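Local coordinates for protein Non-reducing end beta-L-arabinofuranosidase (Bacteroides thetaiotaomicron, PDB 5MQO) that is a GH127 family glycoside hydrolase from a gut bacterium that probably acts on sugar linkages of plant pectin, at residues N128-V133 and K210-D215; M251-G256 and Y311-E316; L407-L412 and T507-E512. All blocks are in the same frame, centred on the assembly; numbering follows the deposited sequence.

Interaction 1. Residues N128-V133 and K210-D215; sequences NFIACV and KTTLFD
I130 lies against T212 and L213, and its branches divide the work. I130 CG2 comes 3.4 Å from T212 OG1 and also touches T212 CG2. I130 CG1 turns to the neighbouring residue and lies 3.8 Å from L213 CB. The end of the chain, I130 CD1, reaches both and sits 3.8 Å from T212 CG2. The split follows from the first torsion of I130 (chi1 -66°), which sets CG2 anti to the backbone N and CG1 beside it. One turn further along helix 120-136, V133 adds a looser touch, with V133 CG1 4.1 Å from L213 CD1. In all three pairs the side chains cross at a slant.

H204 of helix 192-208 touches both I130 and T212, and M107 of helix 102-117 also packs on I130. This places the contact among the helices of the GH127 catalytic domain. K210 makes salt bridges to D123 and D127, so charge also ties helix 120-136 to the start of the second segment.

With no hydrogen bond between the two segments, they are held mainly by methyl and methylene packing. Even the T212 hydroxyl meets a methyl group here.

Interaction 2. Residues M251-G256 and Y311-E316; sequences MYRATG and YAETGE
R253 and E313 join the C-terminal ends of two helices, 243-255 and 297-314. Both belong to the catalytic domain of the six-hairpin glycosidase clan, whose core is typically an (alpha/alpha)6 barrel. Each helix is followed directly by a glycine with positive phi, G256 in one case and G315 in the other.

Between the two segments, the charged interaction dominates. R253 NE donates to E313 OE2 at 2.7 Å with an N-H...O angle of 163°. The acceptor lies in the guanidinium plane and is approached nearly along its C-O axis. A second bond to the same oxygen, from R253 NH2, is weak. Both N-H groups go to the one oxygen, OE2, and the guanidinium and carboxylate planes are 60° apart, so this is not a flat two-oxygen pairing. The arginine chain is extended from CG to NE. S31 OG is a further firm hydrogen-bond partner of E313 OE2. R253 has other salt bridges, to D309 through NH2 and to E250 through NH1. Such a mixed cluster would probably steady the guanidinium.

Van der Waals contacts flank the salt bridge. A312 CB lies near the guanidinium plane, 3.5 Å from R253 NH2. Y252 and E313 run alongside each other in opposite senses, their planes 74° apart. E313 OE1 sits at the edge of the tyrosine ring, 3.6 Å from Y252 CE2.

Interaction 3. Residues L407-L412 and T507-E512; sequences LVETCL and TDYPWE
Y509 and E409 extend towards each other, and their polar ends meet between two domains. Y509 starts in the loop after strand 500-506. Its CB points towards helix 402-416. With CG anti to the backbone N (chi1 -159°), the ring continues that way. The near ring edge comes first: Y509 CE2 is 3.4 Å from E409 OE2. Next, Y509 CZ is 3.6 Å from E409 OE2, which lies near the ring plane. Last, Y509 OH lies 3.1 Å from E409 OE2 and almost as near to E409 OE1. The hydroxyl can make only a weak hydrogen bond to the carboxylate. The carboxylate and ring planes are 33° apart.

E409 meets the phenol with an extended chain. Its stronger partner is R534, which makes a salt bridge to OE1. That positive charge probably helps stabilise the carboxylate as an anion in this buried place.

The loop has its own order. T507 OG1 accepts from Y509 N at 3.1 Å and 164°, an ST turn just ahead of the tyrosine. The peptide bond between Y509 and P510 is cis, and P510 CG lies 4.2 Å above the centre of one W511 ring face.

Y486 meets the Y509 ring edge-to-face, and W538 also touches Y509. R534 comes from strand 529-535. L604 of strand 604-609, in the C-terminal domain range, packs on P510 and W511. Helix 402-416 backs onto helices 382-399 and 317-333. The Y509-E409 pair sits where the helical catalytic domain meets the beta-rich middle domain.

The three contacts follow one another along the chain, each closing before the next opens. Interactions 1 and 2 both lie in the catalytic domain, with centres about 25 Å apart. They touch through consecutive helices: F214 of helix 212-230 packs on M251, A254 and T255 of helix 243-255. Together they link helices 120-136, 212-230, 243-255 and 297-314 within one part of the helical domain. Interaction 3 stands apart. Its centre is about 35 Å from that of interaction 1 and about 30 Å from that of interaction 2, with no touch to either. The first two pack helices of the helical domain together, while the third joins that domain to the beta-rich middle domain.

Interaction 1. Residues N128-V133 and K210-D215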
# COMPACT_ATOMS: atom_id res chain seq x y z
N ASN A 128 -2.56 27.25 -11.64
CA ASN A 128 -2.90 28.20 -10.57
C ASN A 128 -2.30 27.84 -9.21
O ASN A 128 -1.83 28.71 -8.49
CB ASN A 128 -4.42 28.41 -10.45
CG ASN A 128 -4.93 29.39 -11.49
OD1 ASN A 128 -4.35 30.47 -11.67
ND2 ASN A 128 -6.01 29.02 -12.18
N PHE A 129 -2.33 26.56 -8.84
CA PHE A 129 -1.71 26.13 -7.59
C PHE A 129 -0.22 26.45 -7.60
O PHE A 129 0.31 27.03 -6.65
CB PHE A 129 -1.93 24.64 -7.37
CG PHE A 129 -1.39 24.15 -6.06
CD1 PHE A 129 -2.12 24.32 -4.89
CD2 PHE A 129 -0.13 23.56 -5.98
CE1 PHE A 129 -1.62 23.89 -3.67
CE2 PHE A 129 0.37 23.13 -4.77
CZ PHE A 129 -0.37 23.30 -3.61
N ILE A 130 0.42 26.09 -8.71
CA ILE A 130 1.85 26.31 -8.94
C ILE A 130 2.24 27.81 -8.91
O ILE A 130 3.23 28.18 -8.28
CB ILE A 130 2.27 25.66 -10.28
CG1 ILE A 130 2.14 24.14 -10.18
CG2 ILE A 130 3.69 26.04 -10.66
CD1 ILE A 130 2.00 23.45 -11.52
N ALA A 131 1.47 28.67 -9.58
CA ALA A 131 1.70 30.13 -9.54
C ALA A 131 1.79 30.70 -8.12
O ALA A 131 2.65 31.54 -7.85
CB ALA A 131 0.61 30.86 -10.31
N CYS A 132 0.91 30.24 -7.23
CA CYS A 132 0.93 30.66 -5.82
C CYS A 132 2.15 30.14 -5.09
O CYS A 132 2.73 30.85 -4.26
CB CYS A 132 -0.30 30.14 -5.07
SG CYS A 132 -1.88 30.71 -5.70
N VAL A 133 2.52 28.89 -5.38
CA VAL A 133 3.71 28.28 -4.79
C VAL A 133 4.96 29.06 -5.22
O VAL A 133 5.77 29.45 -4.36
CB VAL A 133 3.84 26.79 -5.18
CG1 VAL A 133 5.20 26.23 -4.81
CG2 VAL A 133 2.75 25.97 -4.50
N LYS A 210 5.93 20.07 -18.02
CA LYS A 210 6.29 21.42 -17.64
C LYS A 210 7.29 21.47 -16.49
O LYS A 210 7.24 20.66 -15.54
CB LYS A 210 5.04 22.21 -17.23
CG LYS A 210 3.94 22.28 -18.27
CD LYS A 210 2.90 23.33 -17.89
CE LYS A 210 1.64 23.22 -18.73
NZ LYS A 210 0.46 23.84 -18.06
N THR A 211 8.17 22.47 -16.58
CA THR A 211 9.22 22.72 -15.60
C THR A 211 8.82 23.74 -14.50
O THR A 211 9.62 24.10 -13.63
CB THR A 211 10.48 23.17 -16.35
OG1 THR A 211 11.62 22.99 -15.50
CG2 THR A 211 10.40 24.67 -16.83
N THR A 212 7.58 24.20 -14.54
CA THR A 212 7.10 25.26 -13.65
C THR A 212 7.18 24.88 -12.15
O THR A 212 7.79 25.61 -11.36
CB THR A 212 5.70 25.80 -14.14
OG1 THR A 212 5.38 27.02 -13.47
CG2 THR A 212 4.54 24.80 -13.98
N LEU A 213 6.63 23.73 -11.75
CA LEU A 213 6.70 23.31 -10.35
C LEU A 213 8.02 22.61 -10.05
O LEU A 213 8.55 22.74 -8.95
CB LEU A 213 5.54 22.37 -9.96
CG LEU A 213 5.48 22.03 -8.45
CD1 LEU A 213 5.37 23.28 -7.59
CD2 LEU A 213 4.35 21.07 -8.12
N PHE A 214 8.53 21.86 -11.02
CA PHE A 214 9.81 21.16 -10.86
C PHE A 214 10.95 22.06 -10.39
O PHE A 214 11.69 21.71 -9.46
CB PHE A 214 10.20 20.51 -12.18
CG PHE A 214 11.37 19.58 -12.07
CD1 PHE A 214 11.31 18.48 -11.23
CD2 PHE A 214 12.52 19.80 -12.81
CE1 PHE A 214 12.37 17.61 -11.14
CE2 PHE A 214 13.60 18.93 -12.72
CZ PHE A 214 13.52 17.83 -11.88
N ASP A 215 11.08 23.22 -11.03
CA ASP A 215 12.12 24.20 -10.65
C ASP A 215 11.91 24.68 -9.21
O ASP A 215 12.86 24.83 -8.48
CB ASP A 215 12.21 25.36 -11.66
CG ASP A 215 12.77 24.91 -13.04
OD1 ASP A 215 13.74 24.12 -13.10
OD2 ASP A 215 12.26 25.37 -14.08

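Interaction 2. Residues M251-G256 and Y311-E316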
# COMPACT_ATOMS: atom_id res chain seq x y z
N MET A 251 14.69 12.85 -6.44
CA MET A 251 15.26 14.03 -7.07
C MET A 251 16.58 13.79 -7.72
O MET A 251 16.85 14.37 -8.77
CB MET A 251 15.39 15.17 -6.09
CG MET A 251 14.16 16.06 -6.11
SD MET A 251 14.19 17.11 -7.56
CE MET A 251 12.65 17.92 -7.25
N TYR A 252 17.41 12.93 -7.12
CA TYR A 252 18.66 12.51 -7.78
C TYR A 252 18.34 11.79 -9.08
O TYR A 252 18.86 12.14 -10.12
CB TYR A 252 19.50 11.61 -6.88
CG TYR A 252 20.58 10.83 -7.59
CD1 TYR A 252 21.74 11.46 -8.07
CD2 TYR A 252 20.47 9.46 -7.74
CE1 TYR A 252 22.75 10.72 -8.70
CE2 TYR A 252 21.46 8.71 -8.36
CZ TYR A 252 22.60 9.34 -8.85
OH TYR A 252 23.56 8.54 -9.45
N ARG A 253 17.45 10.82 -9.00
CA ARG A 253 16.87 10.19 -10.18
C ARG A 253 16.40 11.16 -11.24
O ARG A 253 16.64 10.92 -12.41
CB ARG A 253 15.70 9.27 -9.81
CG ARG A 253 16.20 7.95 -9.23
CD ARG A 253 15.13 7.21 -8.50
NE ARG A 253 15.70 6.07 -7.81
CZ ARG A 253 15.00 5.30 -6.96
NH1 ARG A 253 13.72 5.56 -6.74
NH2 ARG A 253 15.59 4.27 -6.36
N ALA A 254 15.74 12.24 -10.84
CA ALA A 254 15.22 13.22 -11.79
C ALA A 254 16.21 14.26 -12.31
O ALA A 254 15.94 14.87 -13.34
CB ALA A 254 14.02 13.92 -11.20
N THR A 255 17.33 14.49 -11.62
CA THR A 255 18.27 15.55 -12.00
C THR A 255 19.69 15.11 -12.31
O THR A 255 20.41 15.84 -12.97
CB THR A 255 18.41 16.59 -10.89
OG1 THR A 255 18.85 15.95 -9.68
CG2 THR A 255 17.09 17.33 -10.65
N GLY A 256 20.11 13.94 -11.81
CA GLY A 256 21.48 13.46 -11.96
C GLY A 256 22.43 14.14 -11.00
O GLY A 256 23.65 13.97 -11.11
N TYR A 311 19.79 1.84 -1.74
CA TYR A 311 20.41 0.60 -2.23
C TYR A 311 20.35 0.51 -3.76
O TYR A 311 21.32 0.11 -4.39
CB TYR A 311 19.82 -0.65 -1.59
CG TYR A 311 20.41 -1.86 -2.23
CD1 TYR A 311 21.68 -2.32 -1.87
CD2 TYR A 311 19.76 -2.48 -3.31
CE1 TYR A 311 22.26 -3.41 -2.52
CE2 TYR A 311 20.32 -3.57 -3.96
CZ TYR A 311 21.55 -4.03 -3.57
OH TYR A 311 22.04 -5.09 -4.26
N ALA A 312 19.21 0.89 -4.35
CA ALA A 312 19.05 0.87 -5.81
C ALA A 312 20.17 1.60 -6.55
O ALA A 312 20.52 1.22 -7.66
CB ALA A 312 17.72 1.48 -6.21
N GLU A 313 20.69 2.65 -5.91
CA GLU A 313 21.71 3.50 -6.47
C GLU A 313 23.11 3.09 -6.06
O GLU A 313 24.00 3.15 -6.89
CB GLU A 313 21.47 4.99 -6.08
CG GLU A 313 20.04 5.49 -6.29
CD GLU A 313 19.52 5.29 -7.72
OE1 GLU A 313 20.34 5.32 -8.69
OE2 GLU A 313 18.27 5.13 -7.88
N THR A 314 23.32 2.69 -4.80
CA THR A 314 24.70 2.41 -4.26
C THR A 314 25.22 0.96 -4.31
O THR A 314 26.43 0.72 -4.23
CB THR A 314 24.86 2.90 -2.78
OG1 THR A 314 24.11 2.05 -1.89
CG2 THR A 314 24.43 4.37 -2.62
N GLY A 315 24.30 -0.01 -4.38
CA GLY A 315 24.63 -1.44 -4.38
C GLY A 315 25.35 -1.93 -3.16
O GLY A 315 26.00 -2.97 -3.22
N GLU A 316 25.23 -1.22 -2.03
CA GLU A 316 25.90 -1.60 -0.77
C GLU A 316 25.21 -2.81 -0.19
O GLU A 316 24.13 -2.72 0.34
CB GLU A 316 25.87 -0.44 0.24
CG GLU A 316 26.82 -0.63 1.45
CD GLU A 316 26.52 0.35 2.59
OE1 GLU A 316 25.68 1.25 2.33
OE2 GLU A 316 27.11 0.22 3.70

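Interaction 3. Residues L407-L412 and T507-E512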
# COMPACT_ATOMS: atom_id res chain seq x y z
N LEU A 407 2.92 -8.64 -1.67
CA LEU A 407 2.71 -7.68 -0.58
C LEU A 407 2.20 -6.34 -1.01
O LEU A 407 1.38 -5.73 -0.31
CB LEU A 407 3.99 -7.56 0.27
CG LEU A 407 3.95 -8.80 1.18
CD1 LEU A 407 5.28 -9.46 1.32
CD2 LEU A 407 3.36 -8.46 2.54
N VAL A 408 2.69 -5.86 -2.16
CA VAL A 408 2.13 -4.65 -2.76
C VAL A 408 0.63 -4.85 -2.96
O VAL A 408 -0.14 -3.96 -2.61
CB VAL A 408 2.85 -4.28 -4.09
CG1 VAL A 408 2.11 -3.19 -4.84
CG2 VAL A 408 4.27 -3.81 -3.83
N GLU A 409 0.21 -6.00 -3.50
CA GLU A 409 -1.23 -6.23 -3.79
C GLU A 409 -2.06 -6.36 -2.50
O GLU A 409 -3.09 -5.68 -2.35
CB GLU A 409 -1.47 -7.48 -4.65
CG GLU A 409 -2.85 -7.56 -5.32
CD GLU A 409 -3.02 -8.78 -6.23
OE1 GLU A 409 -2.87 -9.92 -5.71
OE2 GLU A 409 -3.22 -8.62 -7.47
N THR A 410 -1.59 -7.23 -1.60
CA THR A 410 -2.25 -7.43 -0.30
C THR A 410 -2.50 -6.10 0.40
O THR A 410 -3.63 -5.82 0.80
CB THR A 410 -1.36 -8.30 0.60
OG1 THR A 410 -1.05 -9.50 -0.13
CG2 THR A 410 -2.03 -8.65 1.96
N CYS A 411 -1.47 -5.27 0.47
CA CYS A 411 -1.57 -3.96 1.10
C CYS A 411 -2.59 -3.06 0.40
O CYS A 411 -3.49 -2.47 1.04
CB CYS A 411 -0.20 -3.28 1.19
SG CYS A 411 0.90 -4.03 2.42
N LEU A 412 -2.48 -2.99 -0.93
CA LEU A 412 -3.35 -2.12 -1.72
C LEU A 412 -4.84 -2.38 -1.53
O LEU A 412 -5.56 -1.42 -1.26
CB LEU A 412 -2.97 -2.15 -3.21
CG LEU A 412 -3.74 -1.20 -4.16
CD1 LEU A 412 -3.65 0.28 -3.82
CD2 LEU A 412 -3.24 -1.41 -5.59
N THR A 507 -10.24 -8.39 -17.73
CA THR A 507 -10.47 -9.30 -16.60
C THR A 507 -11.45 -8.71 -15.59
O THR A 507 -11.54 -7.48 -15.50
CB THR A 507 -9.18 -9.62 -15.84
OG1 THR A 507 -9.49 -10.47 -14.74
CG2 THR A 507 -8.46 -8.32 -15.35
N ASP A 508 -12.17 -9.54 -14.83
CA ASP A 508 -13.08 -9.01 -13.79
C ASP A 508 -12.44 -9.11 -12.40
O ASP A 508 -13.11 -8.93 -11.39
CB ASP A 508 -14.48 -9.68 -13.84
CG ASP A 508 -15.59 -8.86 -13.05
OD1 ASP A 508 -15.52 -7.61 -12.99
OD2 ASP A 508 -16.53 -9.49 -12.49
N TYR A 509 -11.13 -9.38 -12.38
CA TYR A 509 -10.28 -9.37 -11.18
C TYR A 509 -10.54 -8.08 -10.39
O TYR A 509 -10.79 -7.04 -11.00
CB TYR A 509 -8.79 -9.43 -11.60
CG TYR A 509 -7.78 -9.90 -10.57
CD1 TYR A 509 -7.45 -11.25 -10.44
CD2 TYR A 509 -7.13 -9.01 -9.75
CE1 TYR A 509 -6.51 -11.68 -9.51
CE2 TYR A 509 -6.20 -9.43 -8.82
CZ TYR A 509 -5.89 -10.76 -8.70
OH TYR A 509 -4.95 -11.14 -7.75
N PRO A 510 -10.54 -8.13 -9.06
CA PRO A 510 -10.31 -9.32 -8.23
C PRO A 510 -11.48 -10.31 -8.09
O PRO A 510 -11.33 -11.32 -7.40
CB PRO A 510 -10.01 -8.69 -6.87
CG PRO A 510 -10.94 -7.53 -6.83
CD PRO A 510 -11.03 -7.00 -8.25
N TRP A 511 -12.62 -10.04 -8.73
CA TRP A 511 -13.81 -10.85 -8.52
C TRP A 511 -13.68 -12.22 -9.15
O TRP A 511 -14.28 -13.15 -8.66
CB TRP A 511 -15.06 -10.13 -9.01
CG TRP A 511 -15.20 -8.74 -8.47
CD1 TRP A 511 -15.39 -7.62 -9.20
CD2 TRP A 511 -15.13 -8.33 -7.11
NE1 TRP A 511 -15.44 -6.52 -8.38
CE2 TRP A 511 -15.28 -6.93 -7.09
CE3 TRP A 511 -14.94 -9.00 -5.89
CZ2 TRP A 511 -15.27 -6.19 -5.91
CZ3 TRP A 511 -14.93 -8.27 -4.72
CH2 TRP A 511 -15.10 -6.87 -4.73
N GLU A 512 -12.89 -12.34 -10.22
CA GLU A 512 -12.63 -13.61 -10.91
C GLU A 512 -11.18 -13.65 -11.33
O GLU A 512 -10.54 -12.60 -11.47
CB GLU A 512 -13.50 -13.76 -12.16
CG GLU A 512 -14.99 -13.60 -11.90
CD GLU A 512 -15.86 -13.86 -13.13
OE1 GLU A 512 -15.95 -12.99 -14.03
OE2 GLU A 512 -16.47 -14.95 -13.17